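Uncharacterized peptidase Lmo0363 (PDB 3L4E) probably hydrolyses peptide bonds as a serine peptidase of the S51 family, the family of peptidase E. Local coordinates at residues 89-94 with 146-151; 4-9 with 190-195; 76-81 with 106-111; 131-136 with 157-162. All blocks are in the same frame, centred on the assembly; numbering follows the deposited sequence. Where two conformers were deposited one is given.

How the contacts relate
Strand 4-8 opens contact 2, which closes only near the C terminus on strand 191-196. The other three contacts all lie inside that long loop. Contact 3 comes next and joins helix 70-79 to helix 102-111. Before it closes, contact 1 opens at the start of helix 90-100, so the two cross. Contact 1 closes on the loop before strand 157-159. Contact 4 opens earlier in that loop and closes after contact 1, so these two also cross. Contacts 3 and 4 follow in series. Contact 2 pairs two neighbouring strands of the main sheet, and contact 3 packs helices beside it. Contacts 1 and 4 pack the long loop against helix 90-100 and strand 157-159.

Contact 1: 89-94 with 146-151; sequences NTFFLL and TNYDAL. With SO4 (sulfate ion), chain C.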
# COMPACT_ATOMS: atom_id res chain seq x y z
N ASN A 89 -4.55 9.16 1.86
CA ASN A 89 -5.42 9.48 0.73
C ASN A 89 -4.90 8.81 -0.54
O ASN A 89 -3.82 9.16 -1.04
CB ASN A 89 -5.54 10.99 0.55
CG ASN A 89 -6.57 11.35 -0.50
OD1 ASN A 89 -6.34 11.15 -1.69
ND2 ASN A 89 -7.70 11.88 -0.06
N THR A 90 -5.67 7.86 -1.06
CA THR A 90 -5.23 7.09 -2.22
C THR A 90 -5.03 7.97 -3.45
O THR A 90 -4.12 7.74 -4.24
CB THR A 90 -6.21 5.95 -2.59
OG1 THR A 90 -6.53 5.19 -1.43
CG2 THR A 90 -5.60 5.01 -3.64
N PHE A 91 -5.88 8.98 -3.62
CA PHE A 91 -5.78 9.84 -4.80
C PHE A 91 -4.51 10.69 -4.78
O PHE A 91 -3.82 10.81 -5.78
CB PHE A 91 -7.04 10.68 -4.98
CG PHE A 91 -8.26 9.85 -5.21
CD1 PHE A 91 -8.62 9.46 -6.50
CD2 PHE A 91 -9.04 9.42 -4.15
CE1 PHE A 91 -9.73 8.67 -6.71
CE2 PHE A 91 -10.16 8.63 -4.36
CZ PHE A 91 -10.50 8.26 -5.63
N PHE A 92 -4.19 11.25 -3.62
CA PHE A 92 -2.96 12.03 -3.51
C PHE A 92 -1.73 11.15 -3.75
O PHE A 92 -0.80 11.54 -4.47
CB PHE A 92 -2.85 12.72 -2.16
CG PHE A 92 -1.65 13.60 -2.04
CD1 PHE A 92 -1.58 14.79 -2.75
CD2 PHE A 92 -0.58 13.22 -1.25
CE1 PHE A 92 -0.46 15.59 -2.66
CE2 PHE A 92 0.54 14.02 -1.15
CZ PHE A 92 0.60 15.21 -1.86
N LEU A 93 -1.74 9.96 -3.17
CA LEU A 93 -0.68 8.98 -3.39
C LEU A 93 -0.48 8.68 -4.88
O LEU A 93 0.64 8.78 -5.40
CB LEU A 93 -0.97 7.70 -2.62
CG LEU A 93 -0.05 6.50 -2.85
CD1 LEU A 93 1.39 6.78 -2.41
CD2 LEU A 93 -0.61 5.27 -2.14
N LEU A 94 -1.55 8.32 -5.57
CA LEU A 94 -1.44 7.97 -6.99
C LEU A 94 -0.99 9.19 -7.80
O LEU A 94 -0.17 9.08 -8.71
CB LEU A 94 -2.76 7.43 -7.52
CG LEU A 94 -2.74 6.93 -8.96
CD1 LEU A 94 -1.70 5.83 -9.14
CD2 LEU A 94 -4.14 6.44 -9.39
N THR A 146 -5.73 13.22 -13.21
CA THR A 146 -6.79 13.26 -14.22
C THR A 146 -7.31 11.89 -14.65
O THR A 146 -8.30 11.79 -15.38
CB THR A 146 -6.34 14.01 -15.49
OG1 THR A 146 -5.20 13.36 -16.06
CG2 THR A 146 -5.98 15.45 -15.16
N ASN A 147 -6.64 10.84 -14.22
CA ASN A 147 -6.98 9.48 -14.60
C ASN A 147 -6.74 8.59 -13.38
O ASN A 147 -5.69 8.66 -12.75
CB ASN A 147 -6.09 9.05 -15.76
CG ASN A 147 -6.39 7.65 -16.26
OD1 ASN A 147 -7.02 6.85 -15.59
ND2 ASN A 147 -5.92 7.36 -17.47
N TYR A 148 -7.73 7.78 -13.02
CA TYR A 148 -7.62 6.99 -11.80
C TYR A 148 -7.03 5.60 -12.03
O TYR A 148 -6.98 4.79 -11.10
CB TYR A 148 -8.97 6.96 -11.07
CG TYR A 148 -9.43 8.34 -10.64
CD1 TYR A 148 -8.50 9.31 -10.29
CD2 TYR A 148 -10.78 8.67 -10.58
CE1 TYR A 148 -8.89 10.58 -9.89
CE2 TYR A 148 -11.18 9.94 -10.17
CZ TYR A 148 -10.23 10.89 -9.83
OH TYR A 148 -10.61 12.15 -9.43
N ASP A 149 -6.58 5.32 -13.25
CA ASP A 149 -5.87 4.06 -13.51
C ASP A 149 -4.64 3.96 -12.63
O ASP A 149 -3.88 4.92 -12.52
CB ASP A 149 -5.45 3.97 -14.97
CG ASP A 149 -6.60 3.64 -15.89
OD1 ASP A 149 -7.73 3.41 -15.39
OD2 ASP A 149 -6.38 3.63 -17.11
N ALA A 150 -4.43 2.79 -12.03
CA ALA A 150 -3.37 2.62 -11.04
C ALA A 150 -2.30 1.60 -11.48
O ALA A 150 -2.05 1.44 -12.68
CB ALA A 150 -3.96 2.26 -9.69
N LEU A 151 -1.67 0.93 -10.52
CA LEU A 151 -0.54 0.04 -10.84
C LEU A 151 -0.97 -1.19 -11.63
O LEU A 151 -0.18 -1.76 -12.38
CB LEU A 151 0.22 -0.39 -9.58
CG LEU A 151 0.81 0.72 -8.71
CD1 LEU A 151 1.47 0.12 -7.47
CD2 LEU A 151 1.80 1.56 -9.49
S SO4 C . -9.75 12.37 3.18
O1 SO4 C . -9.69 13.68 2.52
O2 SO4 C . -9.60 12.54 4.62
O3 SO4 C . -11.03 11.75 2.88
O4 SO4 C . -8.66 11.53 2.67
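F91 and Y148 form a T-shaped (edge-to-face) pair. F91 brings the edge and Y148 offers a face. The ring centroids of F91 and Y148 are 4.9 Å apart, and the planes stand at 71°. F91 CE1 lies over the centre of the tyrosine ring, 3.6 Å above the Y148 plane. F91 CD1 also touches that face, with Y148 CE1 at 3.6 Å. In both residues CG is anti to the carbonyl carbon (chi1 -63° in F91), and the two side chains cross at about a right angle.

L94 lies one turn further along the same side of the helix. Its CD2 methyl rests against the backbone of the loop, 3.5 Å from D149 O. The same CD2 packs on A150 CB at 4.2 Å. The contact thus sets the first turn of helix 90-100 on the long loop before strand 157-159. No hydrogen bond joins the two segments.

Polar groups shape each segment from within. N89 is the N-cap of the helix, and its OD1 accepts from F92 N at 2.9 Å. N89 ND2 donates to O4 of a sulfate ion, probably from the crystallisation liquor, at 2.9 Å and is also bonded to S138 O. On the loop, N147 OD1 accepts from D149 N at 2.8 Å, an Asx turn, with the donor 40° out of the carbonyl plane. D149 OD1 is held by N129. K98 NZ bonds N147 O and, weakly, D149 O.

Contact 2: 4-9 with 190-195; sequences NLFLTS and HEAIFI. With SO4 (sulfate ion), chain B.
F6 holds CG anti to the backbone N (chi1 179°), while F194 holds it beside the backbone N (chi1 -69°). The two side chains lie side by side and point the same way. F6 CE1 meets F194 CE1 at 3.6 Å, with the rings oblique at 33°. F6 CZ also reaches A192 CB, at 3.6 Å. The other face of the sheet carries L5, L7, I193 and I195. There I195 CD1 touches two leucine methyls, L5 CD1 at 3.9 Å and L7 CD1 at 3.8 Å.

H190 ND1 donates to sulfate O1 at 2.7 Å, in the plane of the ring. This ion is probably from the crystallisation liquor. Just past strand 4-8, S9 bonds S120 OG through its O and H161 N through its OG. S120 and H161 are by similarity the charge relay residues, so this strand end lies beside the probable active site.

Strands 4-8 and 191-196 are antiparallel neighbours in the mixed central sheet. L5 with I195 and L7 with I193 are hydrogen-bonded pairs, and F6 with F194 is a non-hydrogen-bonded pair. Four backbone bonds thus join the strands, and where that ladder stops a water carries on, accepting from S9 N and donating to E191 O.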
# COMPACT_ATOMS: atom_id res chain seq x y z
N ASN A 4 5.69 -10.14 -5.72
CA ASN A 4 5.64 -10.45 -4.29
C ASN A 4 5.01 -9.27 -3.56
O ASN A 4 5.64 -8.22 -3.42
CB ASN A 4 7.06 -10.69 -3.77
CG ASN A 4 7.73 -11.86 -4.45
OD1 ASN A 4 7.47 -13.01 -4.14
ND2 ASN A 4 8.61 -11.57 -5.40
N LEU A 5 3.77 -9.45 -3.11
CA LEU A 5 3.02 -8.37 -2.48
C LEU A 5 2.40 -8.85 -1.19
O LEU A 5 1.94 -9.99 -1.10
CB LEU A 5 1.89 -7.89 -3.40
CG LEU A 5 2.13 -7.79 -4.91
CD1 LEU A 5 0.83 -7.42 -5.62
CD2 LEU A 5 3.22 -6.78 -5.21
N PHE A 6 2.37 -7.97 -0.20
CA PHE A 6 1.65 -8.21 1.05
C PHE A 6 0.70 -7.04 1.21
O PHE A 6 1.15 -5.91 1.38
CB PHE A 6 2.65 -8.26 2.20
CG PHE A 6 2.04 -8.49 3.56
CD1 PHE A 6 1.89 -9.78 4.06
CD2 PHE A 6 1.63 -7.42 4.34
CE1 PHE A 6 1.35 -10.00 5.32
CE2 PHE A 6 1.08 -7.64 5.61
CZ PHE A 6 0.94 -8.92 6.09
N LEU A 7 -0.61 -7.30 1.12
CA LEU A 7 -1.60 -6.23 1.19
C LEU A 7 -2.38 -6.29 2.50
O LEU A 7 -2.75 -7.37 2.96
CB LEU A 7 -2.56 -6.30 -0.01
CG LEU A 7 -1.89 -6.39 -1.39
CD1 LEU A 7 -2.94 -6.42 -2.53
CD2 LEU A 7 -0.93 -5.23 -1.57
N THR A 8 -2.63 -5.14 3.10
CA THR A 8 -3.23 -5.08 4.42
C THR A 8 -4.09 -3.82 4.56
O THR A 8 -3.89 -2.86 3.82
CB THR A 8 -2.11 -5.11 5.51
OG1 THR A 8 -2.68 -4.94 6.82
CG2 THR A 8 -1.09 -4.01 5.28
N SER A 9 -5.03 -3.83 5.50
CA SER A 9 -5.79 -2.63 5.86
C SER A 9 -5.06 -1.84 6.94
O SER A 9 -5.24 -0.62 7.07
CB SER A 9 -7.17 -3.00 6.41
OG SER A 9 -7.92 -3.79 5.52
N HIS A 190 -7.97 -7.16 10.26
CA HIS A 190 -7.09 -8.25 10.69
C HIS A 190 -6.86 -9.31 9.61
O HIS A 190 -6.45 -10.43 9.91
CB HIS A 190 -7.58 -8.85 12.00
CG HIS A 190 -7.51 -7.89 13.15
ND1 HIS A 190 -8.50 -6.97 13.41
CD2 HIS A 190 -6.55 -7.69 14.08
CE1 HIS A 190 -8.16 -6.26 14.47
NE2 HIS A 190 -6.99 -6.68 14.90
N GLU A 191 -7.11 -8.94 8.36
CA GLU A 191 -6.81 -9.79 7.22
C GLU A 191 -5.65 -9.22 6.41
O GLU A 191 -5.46 -8.00 6.34
CB GLU A 191 -8.03 -9.94 6.30
CG GLU A 191 -9.07 -10.98 6.75
CD GLU A 191 -10.30 -11.01 5.85
OE1 GLU A 191 -10.68 -9.94 5.33
OE2 GLU A 191 -10.89 -12.10 5.67
N ALA A 192 -4.88 -10.10 5.79
CA ALA A 192 -3.85 -9.68 4.84
C ALA A 192 -3.97 -10.57 3.61
O ALA A 192 -4.50 -11.68 3.69
CB ALA A 192 -2.47 -9.78 5.46
N ILE A 193 -3.50 -10.07 2.47
CA ILE A 193 -3.45 -10.86 1.25
C ILE A 193 -1.99 -11.14 0.92
O ILE A 193 -1.19 -10.20 0.75
CB ILE A 193 -4.12 -10.16 0.04
CG1 ILE A 193 -5.48 -9.57 0.43
CG2 ILE A 193 -4.28 -11.15 -1.11
CD1 ILE A 193 -6.09 -8.67 -0.64
N PHE A 194 -1.65 -12.43 0.87
CA PHE A 194 -0.32 -12.90 0.51
C PHE A 194 -0.32 -13.12 -0.99
O PHE A 194 -1.11 -13.93 -1.50
CB PHE A 194 -0.03 -14.27 1.14
CG PHE A 194 0.14 -14.28 2.64
CD1 PHE A 194 -0.17 -13.19 3.43
CD2 PHE A 194 0.58 -15.44 3.27
CE1 PHE A 194 -0.01 -13.25 4.81
CE2 PHE A 194 0.74 -15.50 4.63
CZ PHE A 194 0.44 -14.40 5.40
N ILE A 195 0.57 -12.44 -1.69
CA ILE A 195 0.69 -12.63 -3.14
C ILE A 195 2.11 -13.00 -3.54
O ILE A 195 3.05 -12.24 -3.34
CB ILE A 195 0.22 -11.38 -3.91
CG1 ILE A 195 -1.26 -11.13 -3.63
CG2 ILE A 195 0.45 -11.57 -5.41
CD1 ILE A 195 -1.73 -9.72 -3.89
S SO4 B . -11.56 -8.12 11.77
O1 SO4 B . -10.73 -6.92 11.86
O2 SO4 B . -11.62 -8.77 13.08
O3 SO4 B . -12.90 -7.77 11.31
O4 SO4 B . -10.96 -9.06 10.82
O HOH W 1 -5.01 -5.75 7.62

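Contact 3: 76-81 with 106-111; sequences KLRKND and ILEEIA
L77 of helix 70-79 packs against I106 and E109 of helix 102-111. The two helices are neighbours flanking the central sheet of this alpha/beta fold.

The apolar part is small. L77 CD1 meets I106 CG1 at 4.1 Å, and the side chains cross obliquely. L77 also touches I83 and T31, and I106 touches Y116, so this pair faces the strands.

Among the charged groups, R78 and E108 lie at the exposed edge, while E109 is buried. R78 NH2 forms a salt bridge with E108 OE2 at 2.8 Å. The hydrogen bond within it is weak, with an N-H...O angle of 118°. Both chains are extended, and the guanidinium and carboxylate planes are 71° apart. E109 takes another course: chi2 of -62° folds CD back. E109 OE2 lies over one face of the R78 guanidinium, towards the rim. R78 NH1 is 4.1 Å from E109 OE2, but no N-H points at that oxygen, so only the charges attract.

Two acceptors also come close here, L77 O and E109 OE1, 3.4 Å apart. K114 NZ bonds both, along with N80 O, and would ease their repulsion. It would also tend to keep E109 ionised. The other oxygen, E109 OE2, rests 3.5 Å from R78 CG.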
# COMPACT_ATOMS: atom_id res chain seq x y z
N LYS A 76 16.77 5.10 -3.77
CA LYS A 76 16.22 4.40 -2.62
C LYS A 76 15.44 3.15 -3.04
O LYS A 76 15.63 2.08 -2.47
CB LYS A 76 15.34 5.33 -1.79
CG LYS A 76 16.13 6.45 -1.09
CD LYS A 76 15.23 7.37 -0.28
CE LYS A 76 16.07 8.36 0.53
NZ LYS A 76 15.23 9.35 1.28
N LEU A 77 14.57 3.30 -4.03
CA LEU A 77 13.80 2.18 -4.53
C LEU A 77 14.69 1.02 -4.98
O LEU A 77 14.36 -0.15 -4.77
CB LEU A 77 12.86 2.61 -5.66
CG LEU A 77 11.61 3.37 -5.20
CD1 LEU A 77 10.84 3.91 -6.39
CD2 LEU A 77 10.72 2.49 -4.32
N ARG A 78 15.82 1.36 -5.60
CA ARG A 78 16.76 0.36 -6.09
C ARG A 78 17.59 -0.27 -4.98
O ARG A 78 17.88 -1.46 -5.00
CB ARG A 78 17.69 0.97 -7.15
CG ARG A 78 16.96 1.42 -8.39
CD ARG A 78 17.92 1.81 -9.50
NE ARG A 78 17.29 1.65 -10.80
CZ ARG A 78 17.28 0.51 -11.48
NH1 ARG A 78 17.87 -0.57 -10.98
NH2 ARG A 78 16.68 0.44 -12.66
N LYS A 79 17.96 0.54 -3.99
CA LYS A 79 18.87 0.11 -2.94
C LYS A 79 18.23 -0.84 -1.93
O LYS A 79 18.79 -1.88 -1.59
CB LYS A 79 19.45 1.32 -2.20
CG LYS A 79 20.42 0.95 -1.09
CD LYS A 79 21.05 2.18 -0.46
CE LYS A 79 20.11 2.84 0.54
NZ LYS A 79 19.93 1.99 1.75
N ASN A 80 17.05 -0.46 -1.45
CA ASN A 80 16.46 -1.16 -0.31
C ASN A 80 15.71 -2.44 -0.69
O ASN A 80 15.24 -2.59 -1.82
CB ASN A 80 15.60 -0.21 0.51
CG ASN A 80 16.40 0.98 1.03
OD1 ASN A 80 17.54 0.83 1.46
ND2 ASN A 80 15.80 2.16 0.99
N ASP A 81 15.62 -3.35 0.27
CA ASP A 81 15.09 -4.68 0.04
C ASP A 81 13.59 -4.70 -0.21
O ASP A 81 13.11 -5.44 -1.07
CB ASP A 81 15.42 -5.57 1.23
CG ASP A 81 16.92 -5.72 1.44
OD1 ASP A 81 17.60 -6.18 0.50
OD2 ASP A 81 17.41 -5.37 2.52
N ILE A 106 8.39 1.58 -9.28
CA ILE A 106 7.88 0.60 -8.34
C ILE A 106 7.55 -0.70 -9.07
O ILE A 106 7.93 -1.78 -8.64
CB ILE A 106 6.67 1.13 -7.54
CG1 ILE A 106 7.15 2.21 -6.56
CG2 ILE A 106 5.95 -0.02 -6.83
CD1 ILE A 106 6.06 2.88 -5.77
N LEU A 107 6.88 -0.58 -10.21
CA LEU A 107 6.56 -1.76 -11.00
C LEU A 107 7.81 -2.51 -11.43
O LEU A 107 7.85 -3.74 -11.39
CB LEU A 107 5.72 -1.40 -12.23
CG LEU A 107 4.30 -0.92 -11.93
CD1 LEU A 107 3.61 -0.49 -13.22
CD2 LEU A 107 3.51 -2.01 -11.22
N GLU A 108 8.84 -1.78 -11.85
CA GLU A 108 10.10 -2.41 -12.26
C GLU A 108 10.74 -3.19 -11.12
O GLU A 108 11.21 -4.32 -11.30
CB GLU A 108 11.10 -1.38 -12.81
CG GLU A 108 12.43 -2.00 -13.23
CD GLU A 108 13.54 -0.99 -13.44
OE1 GLU A 108 13.26 0.23 -13.52
OE2 GLU A 108 14.72 -1.41 -13.53
N GLU A 109 10.78 -2.59 -9.93
CA GLU A 109 11.36 -3.25 -8.77
C GLU A 109 10.60 -4.52 -8.41
O GLU A 109 11.19 -5.55 -8.13
CB GLU A 109 11.41 -2.30 -7.57
CG GLU A 109 12.35 -1.12 -7.74
CD GLU A 109 13.79 -1.55 -7.92
OE1 GLU A 109 14.25 -2.46 -7.20
OE2 GLU A 109 14.48 -0.98 -8.79
N ILE A 110 9.27 -4.42 -8.39
CA ILE A 110 8.43 -5.58 -8.12
C ILE A 110 8.70 -6.69 -9.15
O ILE A 110 8.82 -7.85 -8.80
CB ILE A 110 6.95 -5.19 -8.12
CG1 ILE A 110 6.66 -4.29 -6.91
CG2 ILE A 110 6.06 -6.43 -8.09
CD1 ILE A 110 5.27 -3.71 -6.90
N ALA A 111 8.81 -6.31 -10.42
CA ALA A 111 9.08 -7.29 -11.46
C ALA A 111 10.43 -7.97 -11.27
O ALA A 111 10.62 -9.12 -11.68
CB ALA A 111 9.00 -6.64 -12.84

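Contact 4: 131-136 with 157-162; sequences AYIQTM and STLPHY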
# COMPACT_ATOMS: atom_id res chain seq x y z
N ALA A 131 -11.03 4.48 -8.78
CA ALA A 131 -12.27 5.24 -8.69
C ALA A 131 -13.18 4.73 -7.57
O ALA A 131 -13.84 5.52 -6.90
CB ALA A 131 -13.00 5.24 -10.03
N TYR A 132 -13.19 3.42 -7.37
CA TYR A 132 -14.09 2.80 -6.39
C TYR A 132 -13.85 3.26 -4.95
O TYR A 132 -14.71 3.06 -4.09
CB TYR A 132 -14.00 1.27 -6.48
CG TYR A 132 -12.69 0.68 -5.98
CD1 TYR A 132 -12.58 0.16 -4.69
CD2 TYR A 132 -11.57 0.62 -6.80
CE1 TYR A 132 -11.39 -0.39 -4.24
CE2 TYR A 132 -10.38 0.07 -6.37
CZ TYR A 132 -10.29 -0.43 -5.08
OH TYR A 132 -9.10 -0.99 -4.66
N ILE A 133 -12.69 3.85 -4.69
CA ILE A 133 -12.35 4.24 -3.32
C ILE A 133 -12.75 5.68 -2.99
O ILE A 133 -12.53 6.15 -1.88
CB ILE A 133 -10.83 3.99 -3.02
CG1 ILE A 133 -10.62 3.58 -1.55
CG2 ILE A 133 -9.98 5.19 -3.39
CD1 ILE A 133 -11.24 2.26 -1.19
N GLN A 134 -13.37 6.38 -3.95
CA GLN A 134 -13.66 7.80 -3.79
C GLN A 134 -14.64 8.18 -2.67
O GLN A 134 -14.66 9.34 -2.24
CB GLN A 134 -14.12 8.43 -5.11
CG GLN A 134 -15.42 7.88 -5.65
CD GLN A 134 -15.67 8.32 -7.07
OE1 GLN A 134 -15.70 7.51 -7.99
NE2 GLN A 134 -15.84 9.63 -7.26
N THR A 135 -15.45 7.23 -2.20
CA THR A 135 -16.32 7.52 -1.06
C THR A 135 -15.58 7.36 0.28
O THR A 135 -16.08 7.76 1.33
CB THR A 135 -17.63 6.68 -1.05
OG1 THR A 135 -17.31 5.29 -1.13
CG2 THR A 135 -18.52 7.06 -2.23
N MSE A 136 -14.39 6.77 0.25
CA MSE A 136 -13.59 6.70 1.47
C MSE A 136 -12.56 7.82 1.50
O MSE A 136 -12.37 8.48 2.53
CB MSE A 136 -12.89 5.35 1.62
CG MSE A 136 -11.93 5.32 2.81
SE MSE A 136 -11.02 3.62 3.05
CE MSE A 136 -12.60 2.52 3.42
N SER A 157 -9.71 -5.51 -6.99
CA SER A 157 -9.74 -4.20 -6.35
C SER A 157 -9.87 -4.32 -4.83
O SER A 157 -10.97 -4.50 -4.30
CB SER A 157 -10.89 -3.36 -6.91
OG SER A 157 -10.76 -3.20 -8.31
N THR A 158 -8.74 -4.20 -4.14
CA THR A 158 -8.71 -4.40 -2.70
C THR A 158 -9.52 -3.33 -1.98
O THR A 158 -9.36 -2.14 -2.25
CB THR A 158 -7.27 -4.42 -2.17
OG1 THR A 158 -6.53 -5.42 -2.88
CG2 THR A 158 -7.24 -4.72 -0.68
N LEU A 159 -10.39 -3.77 -1.08
CA LEU A 159 -11.23 -2.86 -0.31
C LEU A 159 -10.90 -2.99 1.17
O LEU A 159 -11.34 -3.93 1.82
CB LEU A 159 -12.71 -3.17 -0.57
CG LEU A 159 -13.71 -2.25 0.12
CD1 LEU A 159 -13.50 -0.80 -0.29
CD2 LEU A 159 -15.12 -2.70 -0.22
N PRO A 160 -10.12 -2.04 1.70
CA PRO A 160 -9.63 -2.20 3.08
C PRO A 160 -10.64 -1.75 4.12
O PRO A 160 -11.62 -1.04 3.81
CB PRO A 160 -8.39 -1.30 3.11
CG PRO A 160 -8.72 -0.21 2.14
CD PRO A 160 -9.57 -0.84 1.05
N HIS A 161 -10.40 -2.16 5.36
CA HIS A 161 -11.30 -1.91 6.48
C HIS A 161 -12.70 -2.49 6.24
O HIS A 161 -13.67 -1.93 6.74
CB HIS A 161 -11.40 -0.40 6.79
CG HIS A 161 -10.09 0.33 6.80
ND1 HIS A 161 -9.07 0.03 7.68
CD2 HIS A 161 -9.65 1.36 6.05
CE1 HIS A 161 -8.05 0.84 7.46
NE2 HIS A 161 -8.37 1.66 6.48
N TYR A 162 -12.80 -3.59 5.50
CA TYR A 162 -14.11 -4.12 5.11
C TYR A 162 -14.99 -4.49 6.30
O TYR A 162 -14.58 -5.26 7.17
CB TYR A 162 -14.00 -5.32 4.16
CG TYR A 162 -15.36 -5.86 3.74
CD1 TYR A 162 -16.13 -5.20 2.79
CD2 TYR A 162 -15.88 -7.02 4.30
CE1 TYR A 162 -17.38 -5.68 2.42
CE2 TYR A 162 -17.12 -7.51 3.93
CZ TYR A 162 -17.87 -6.84 2.98
OH TYR A 162 -19.11 -7.32 2.61
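Y132 OH donates to T158 O at 2.7 Å, the one hydrogen bond between the segments. The donor is tilted 32° from the carbonyl plane, and T158 O lies at the ring edge, in the plane of the tyrosine. In Y132, chi1 of 70° sets CG between the backbone N and the carbonyl carbon, a crowded position. The ring lies against S157 and T158. S157 CB lies over one face of this ring, offset towards the rim and 3.4 Å above the Y132 plane. This is a CH-pi contact. The strand backbone therefore meets the edge of the ring while a strand side chain meets its face.

I133 continues the packing with its CD1 methyl. I133 CD1 touches L159 CD1 at 3.9 Å. The same I133 CD1 also meets P160 CD tip to tip, at 4.2 Å.

M136 is a selenomethionine modelled in two conformers, so its details are tentative. In the one given, M136 SE lies at the edge of the H161 ring, in its plane, 4.0 Å from H161 CD2. The chain bends at chi3 (-63°), and M136 CE lies 3.7 Å from P160 O.

H161 is, by similarity, part of the charge relay system. The contact thus includes one residue of the probable charge relay and packs M136 at its ring edge. The H161 side chain adjoins S120, F167 stacks on its ring, N189 bonds its ND1, and S9 OG holds its backbone N.

V124 of helix 121-124 packs on Y132, I133 and P160. I184, on the parallel partner strand 184-186, meets Y132, S157 and L159, and I174 of helix 168-177 packs on L159.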